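Malonyl-CoA decarboxylase (Rhodopseudomonas palustris, PDB 4KSA) probably catalyses the decarboxylation of malonyl-CoA to acetyl-CoA and carbon dioxide. Local coordinates at residues 357-369 / 433-445. Sequence-based numbering, arbitrary orientation.
Sequences VLQLAAAYFLQAK and QIAAASAVRKLVP
Leu366, near the C-terminal end of helix 347-367, makes the largest contribution to the contact with 433-445, the segment where the modelled chain ends. From its CB the side chain runs to CG and forks. CD1 meets CB of Ala436 at 4.1 Å, while CD2 lies 3.6 Å from both CA and CG of Arg441 and 3.7 Å from CG1 of Val444; the leucine crosses the arginine's aliphatic part at about a right angle. One turn back along the helix, CB of Ala362 packs against the same CG1 of Val444, which lies beside its own backbone N (chi1 -48°) and thus bridges two turns. NE2 of Gln367 stands 3.7 Å from CB of Val444. Farther back, CD2 of Leu443 rests on the carbonyl O of Leu358 at 3.8 Å, and NE2 of Gln359 comes 4.0 Å from CD of Pro445. At the other end, CD1 of Ile434 sits over the last helical turn, near O of Phe365. Strand 389-394 backs the contact, Leu393 touching both Leu358 and Val440. With no hydrogen bond between the segments, the contact probably rests mainly on apolar packing, while backbone bonds of Ala435 and Ala437 to Leu390 tie the same tail to the strand.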
loop_
_atom_site.group_PDB
_atom_site.type_symbol
_atom_site.label_atom_id
_atom_site.label_comp_id
_atom_site.label_asym_id
_atom_site.label_seq_id
_atom_site.Cartn_x
_atom_site.Cartn_y
_atom_site.Cartn_z
ATOM N N VAL A 357 23.156 -28.326 -41.023
ATOM C CA VAL A 357 22.385 -27.189 -40.535
ATOM C C VAL A 357 22.976 -26.585 -39.264
ATOM O O VAL A 357 23.329 -25.405 -39.243
ATOM C CB VAL A 357 20.911 -27.568 -40.293
ATOM C CG1 VAL A 357 20.226 -26.512 -39.476
ATOM C CG2 VAL A 357 20.208 -27.697 -41.618
ATOM N N LEU A 358 23.099 -27.384 -38.212
ATOM C CA LEU A 358 23.658 -26.886 -36.959
ATOM C C LEU A 358 24.951 -26.121 -37.178
ATOM O O LEU A 358 25.239 -25.161 -36.476
ATOM C CB LEU A 358 23.924 -28.037 -35.994
ATOM C CG LEU A 358 22.679 -28.764 -35.498
ATOM C CD1 LEU A 358 23.074 -29.859 -34.534
ATOM C CD2 LEU A 358 21.749 -27.774 -34.831
ATOM N N GLN A 359 25.739 -26.545 -38.153
ATOM C CA GLN A 359 26.997 -25.874 -38.415
ATOM C C GLN A 359 26.782 -24.544 -39.128
ATOM O O GLN A 359 27.559 -23.610 -38.955
ATOM C CB GLN A 359 27.905 -26.771 -39.243
ATOM C CG GLN A 359 29.306 -26.220 -39.388
ATOM C CD GLN A 359 30.062 -26.904 -40.497
ATOM O OE1 GLN A 359 30.311 -28.117 -40.444
ATOM N NE2 GLN A 359 30.427 -26.129 -41.526
ATOM N N LEU A 360 25.739 -24.464 -39.944
ATOM C CA LEU A 360 25.435 -23.225 -40.641
ATOM C C LEU A 360 24.852 -22.263 -39.606
ATOM O O LEU A 360 25.163 -21.062 -39.599
ATOM C CB LEU A 360 24.418 -23.476 -41.751
ATOM C CG LEU A 360 24.978 -24.128 -43.008
ATOM C CD1 LEU A 360 23.850 -24.470 -43.967
ATOM C CD2 LEU A 360 25.971 -23.169 -43.646
ATOM N N ALA A 361 24.017 -22.805 -38.723
ATOM C CA ALA A 361 23.401 -22.009 -37.677
ATOM C C ALA A 361 24.482 -21.321 -36.851
ATOM O O ALA A 361 24.362 -20.146 -36.518
ATOM C CB ALA A 361 22.547 -22.883 -36.795
ATOM N N ALA A 362 25.546 -22.049 -36.533
ATOM C CA ALA A 362 26.639 -21.490 -35.747
ATOM C C ALA A 362 27.282 -20.265 -36.412
ATOM O O ALA A 362 27.585 -19.279 -35.747
ATOM C CB ALA A 362 27.686 -22.556 -35.490
ATOM N N ALA A 363 27.498 -20.320 -37.720
ATOM C CA ALA A 363 28.097 -19.183 -38.406
ATOM C C ALA A 363 27.066 -18.059 -38.382
ATOM O O ALA A 363 27.414 -16.886 -38.251
ATOM C CB ALA A 363 28.453 -19.544 -39.837
ATOM N N TYR A 364 25.795 -18.429 -38.511
ATOM C CA TYR A 364 24.710 -17.457 -38.466
ATOM C C TYR A 364 24.826 -16.684 -37.140
ATOM O O TYR A 364 25.096 -15.483 -37.108
ATOM C CB TYR A 364 23.369 -18.193 -38.534
ATOM C CG TYR A 364 22.163 -17.322 -38.305
ATOM C CD1 TYR A 364 21.903 -16.229 -39.125
ATOM C CD2 TYR A 364 21.261 -17.607 -37.283
ATOM C CE1 TYR A 364 20.771 -15.436 -38.939
ATOM C CE2 TYR A 364 20.119 -16.821 -37.088
ATOM C CZ TYR A 364 19.882 -15.739 -37.923
ATOM O OH TYR A 364 18.749 -14.979 -37.759
ATOM N N PHE A 365 24.642 -17.403 -36.046
ATOM C CA PHE A 365 24.719 -16.820 -34.729
ATOM C C PHE A 365 26.032 -16.137 -34.411
ATOM O O PHE A 365 26.039 -15.002 -33.939
ATOM C CB PHE A 365 24.450 -17.895 -33.685
ATOM C CG PHE A 365 23.008 -18.269 -33.565
ATOM C CD1 PHE A 365 22.626 -19.602 -33.516
ATOM C CD2 PHE A 365 22.032 -17.285 -33.439
ATOM C CE1 PHE A 365 21.292 -19.952 -33.336
ATOM C CE2 PHE A 365 20.698 -17.623 -33.258
ATOM C CZ PHE A 365 20.326 -18.958 -33.204
ATOM N N LEU A 366 27.148 -16.810 -34.663
ATOM C CA LEU A 366 28.441 -16.226 -34.334
ATOM C C LEU A 366 29.078 -15.300 -35.354
ATOM O O LEU A 366 29.917 -14.474 -34.987
ATOM C CB LEU A 366 29.437 -17.326 -33.975
ATOM C CG LEU A 366 29.348 -17.894 -32.559
ATOM C CD1 LEU A 366 27.939 -18.286 -32.233
ATOM C CD2 LEU A 366 30.248 -19.096 -32.453
ATOM N N GLN A 367 28.686 -15.407 -36.620
ATOM C CA GLN A 367 29.289 -14.574 -37.659
ATOM C C GLN A 367 28.360 -13.586 -38.362
ATOM O O GLN A 367 28.783 -12.491 -38.719
ATOM C CB GLN A 367 29.964 -15.469 -38.706
ATOM C CG GLN A 367 31.242 -16.160 -38.230
ATOM C CD GLN A 367 31.608 -17.376 -39.080
ATOM O OE1 GLN A 367 31.559 -17.331 -40.317
ATOM N NE2 GLN A 367 31.986 -18.468 -38.417
ATOM N N ALA A 368 27.104 -13.965 -38.561
ATOM C CA ALA A 368 26.141 -13.091 -39.236
ATOM C C ALA A 368 25.784 -11.834 -38.432
ATOM O O ALA A 368 25.192 -11.919 -37.351
ATOM C CB ALA A 368 24.868 -13.876 -39.562
ATOM N N LYS A 369 26.142 -10.671 -38.964
ATOM C CA LYS A 369 25.839 -9.416 -38.291
ATOM C C LYS A 369 24.662 -8.697 -38.955
ATOM O O LYS A 369 24.187 -9.111 -40.013
ATOM C CB LYS A 369 27.076 -8.515 -38.284
ATOM C CG LYS A 369 28.236 -9.106 -37.519
ATOM C CD LYS A 369 27.893 -9.251 -36.052
ATOM C CE LYS A 369 28.963 -10.022 -35.292
ATOM N NZ LYS A 369 28.799 -11.502 -35.416
ATOM N N GLN A 433 32.010 -9.095 -28.405
ATOM C CA GLN A 433 32.261 -10.515 -28.167
ATOM C C GLN A 433 30.999 -11.301 -27.822
ATOM O O GLN A 433 30.382 -11.057 -26.794
ATOM C CB GLN A 433 33.262 -10.671 -27.016
ATOM C CG GLN A 433 34.518 -9.818 -27.146
ATOM C CD GLN A 433 35.389 -9.846 -25.892
ATOM O OE1 GLN A 433 36.452 -9.213 -25.843
ATOM N NE2 GLN A 433 34.942 -10.579 -24.873
ATOM N N ILE A 434 30.623 -12.258 -28.658
ATOM C CA ILE A 434 29.432 -13.037 -28.364
ATOM C C ILE A 434 29.707 -14.107 -27.317
ATOM O O ILE A 434 30.722 -14.792 -27.378
ATOM C CB ILE A 434 28.866 -13.699 -29.626
ATOM C CG1 ILE A 434 28.318 -12.621 -30.560
ATOM C CG2 ILE A 434 27.784 -14.704 -29.251
ATOM C CD1 ILE A 434 27.579 -13.153 -31.749
ATOM N N ALA A 435 28.809 -14.243 -26.349
ATOM C CA ALA A 435 29.003 -15.234 -25.311
ATOM C C ALA A 435 28.334 -16.533 -25.719
ATOM O O ALA A 435 27.128 -16.739 -25.520
ATOM C CB ALA A 435 28.458 -14.738 -23.979
ATOM N N ALA A 436 29.145 -17.410 -26.300
ATOM C CA ALA A 436 28.691 -18.712 -26.761
ATOM C C ALA A 436 29.469 -19.793 -26.041
ATOM O O ALA A 436 30.564 -19.542 -25.539
ATOM C CB ALA A 436 28.912 -18.829 -28.259
ATOM N N ALA A 437 28.894 -20.990 -25.986
ATOM C CA ALA A 437 29.531 -22.137 -25.348
ATOM C C ALA A 437 30.414 -22.824 -26.392
ATOM O O ALA A 437 30.133 -22.742 -27.589
ATOM C CB ALA A 437 28.467 -23.107 -24.852
ATOM N N SER A 438 31.477 -23.497 -25.947
ATOM C CA SER A 438 32.380 -24.202 -26.872
ATOM C C SER A 438 31.594 -25.155 -27.767
ATOM O O SER A 438 31.771 -25.170 -28.983
ATOM C CB SER A 438 33.433 -24.994 -26.098
ATOM O OG SER A 438 34.266 -24.132 -25.339
ATOM N N ALA A 439 30.714 -25.937 -27.156
ATOM C CA ALA A 439 29.898 -26.885 -27.893
ATOM C C ALA A 439 29.302 -26.293 -29.177
ATOM O O ALA A 439 28.920 -27.031 -30.087
ATOM C CB ALA A 439 28.781 -27.404 -26.993
ATOM N N VAL A 440 29.222 -24.969 -29.259
ATOM C CA VAL A 440 28.651 -24.328 -30.441
ATOM C C VAL A 440 29.678 -23.474 -31.177
ATOM O O VAL A 440 29.643 -23.351 -32.401
ATOM C CB VAL A 440 27.414 -23.447 -30.050
ATOM C CG1 VAL A 440 27.841 -22.279 -29.200
ATOM C CG2 VAL A 440 26.706 -22.955 -31.288
ATOM N N ARG A 441 30.595 -22.898 -30.412
ATOM C CA ARG A 441 31.643 -22.041 -30.946
ATOM C C ARG A 441 32.672 -22.888 -31.685
ATOM O O ARG A 441 33.311 -22.416 -32.622
ATOM C CB ARG A 441 32.300 -21.268 -29.798
ATOM C CG ARG A 441 32.937 -19.938 -30.186
ATOM C CD ARG A 441 32.960 -19.004 -28.975
ATOM N NE ARG A 441 33.545 -19.653 -27.799
ATOM C CZ ARG A 441 33.521 -19.155 -26.563
ATOM N NH1 ARG A 441 32.932 -17.984 -26.321
ATOM N NH2 ARG A 441 34.089 -19.829 -25.565
ATOM N N LYS A 442 32.834 -24.140 -31.266
ATOM C CA LYS A 442 33.784 -25.022 -31.935
ATOM C C LYS A 442 33.047 -25.849 -32.984
ATOM O O LYS A 442 33.466 -26.943 -33.340
ATOM C CB LYS A 442 34.509 -25.939 -30.926
ATOM C CG LYS A 442 33.686 -27.055 -30.285
ATOM C CD LYS A 442 34.492 -27.716 -29.156
ATOM C CE LYS A 442 33.669 -28.746 -28.370
ATOM N NZ LYS A 442 34.300 -29.152 -27.074
ATOM N N LEU A 443 31.952 -25.294 -33.488
ATOM C CA LEU A 443 31.141 -25.965 -34.486
ATOM C C LEU A 443 31.096 -25.104 -35.737
ATOM O O LEU A 443 30.405 -25.425 -36.704
ATOM C CB LEU A 443 29.728 -26.176 -33.934
ATOM C CG LEU A 443 28.709 -26.931 -34.783
ATOM C CD1 LEU A 443 29.243 -28.317 -35.111
ATOM C CD2 LEU A 443 27.389 -27.023 -34.029
ATOM N N VAL A 444 31.844 -24.008 -35.709
ATOM C CA VAL A 444 31.884 -23.096 -36.844
ATOM C C VAL A 444 33.144 -23.322 -37.647
ATOM O O VAL A 444 34.200 -23.623 -37.091
ATOM C CB VAL A 444 31.889 -21.618 -36.402
ATOM C CG1 VAL A 444 30.797 -21.374 -35.371
ATOM C CG2 VAL A 444 33.265 -21.241 -35.853
ATOM N N PRO A 445 33.051 -23.169 -38.976
ATOM C CA PRO A 445 34.203 -23.354 -39.869
ATOM C C PRO A 445 35.333 -22.355 -39.594
ATOM O O PRO A 445 36.468 -22.814 -39.338
ATOM C CB PRO A 445 33.591 -23.189 -41.264
ATOM C CG PRO A 445 32.402 -22.280 -41.013
ATOM C CD PRO A 445 31.831 -22.853 -39.742
#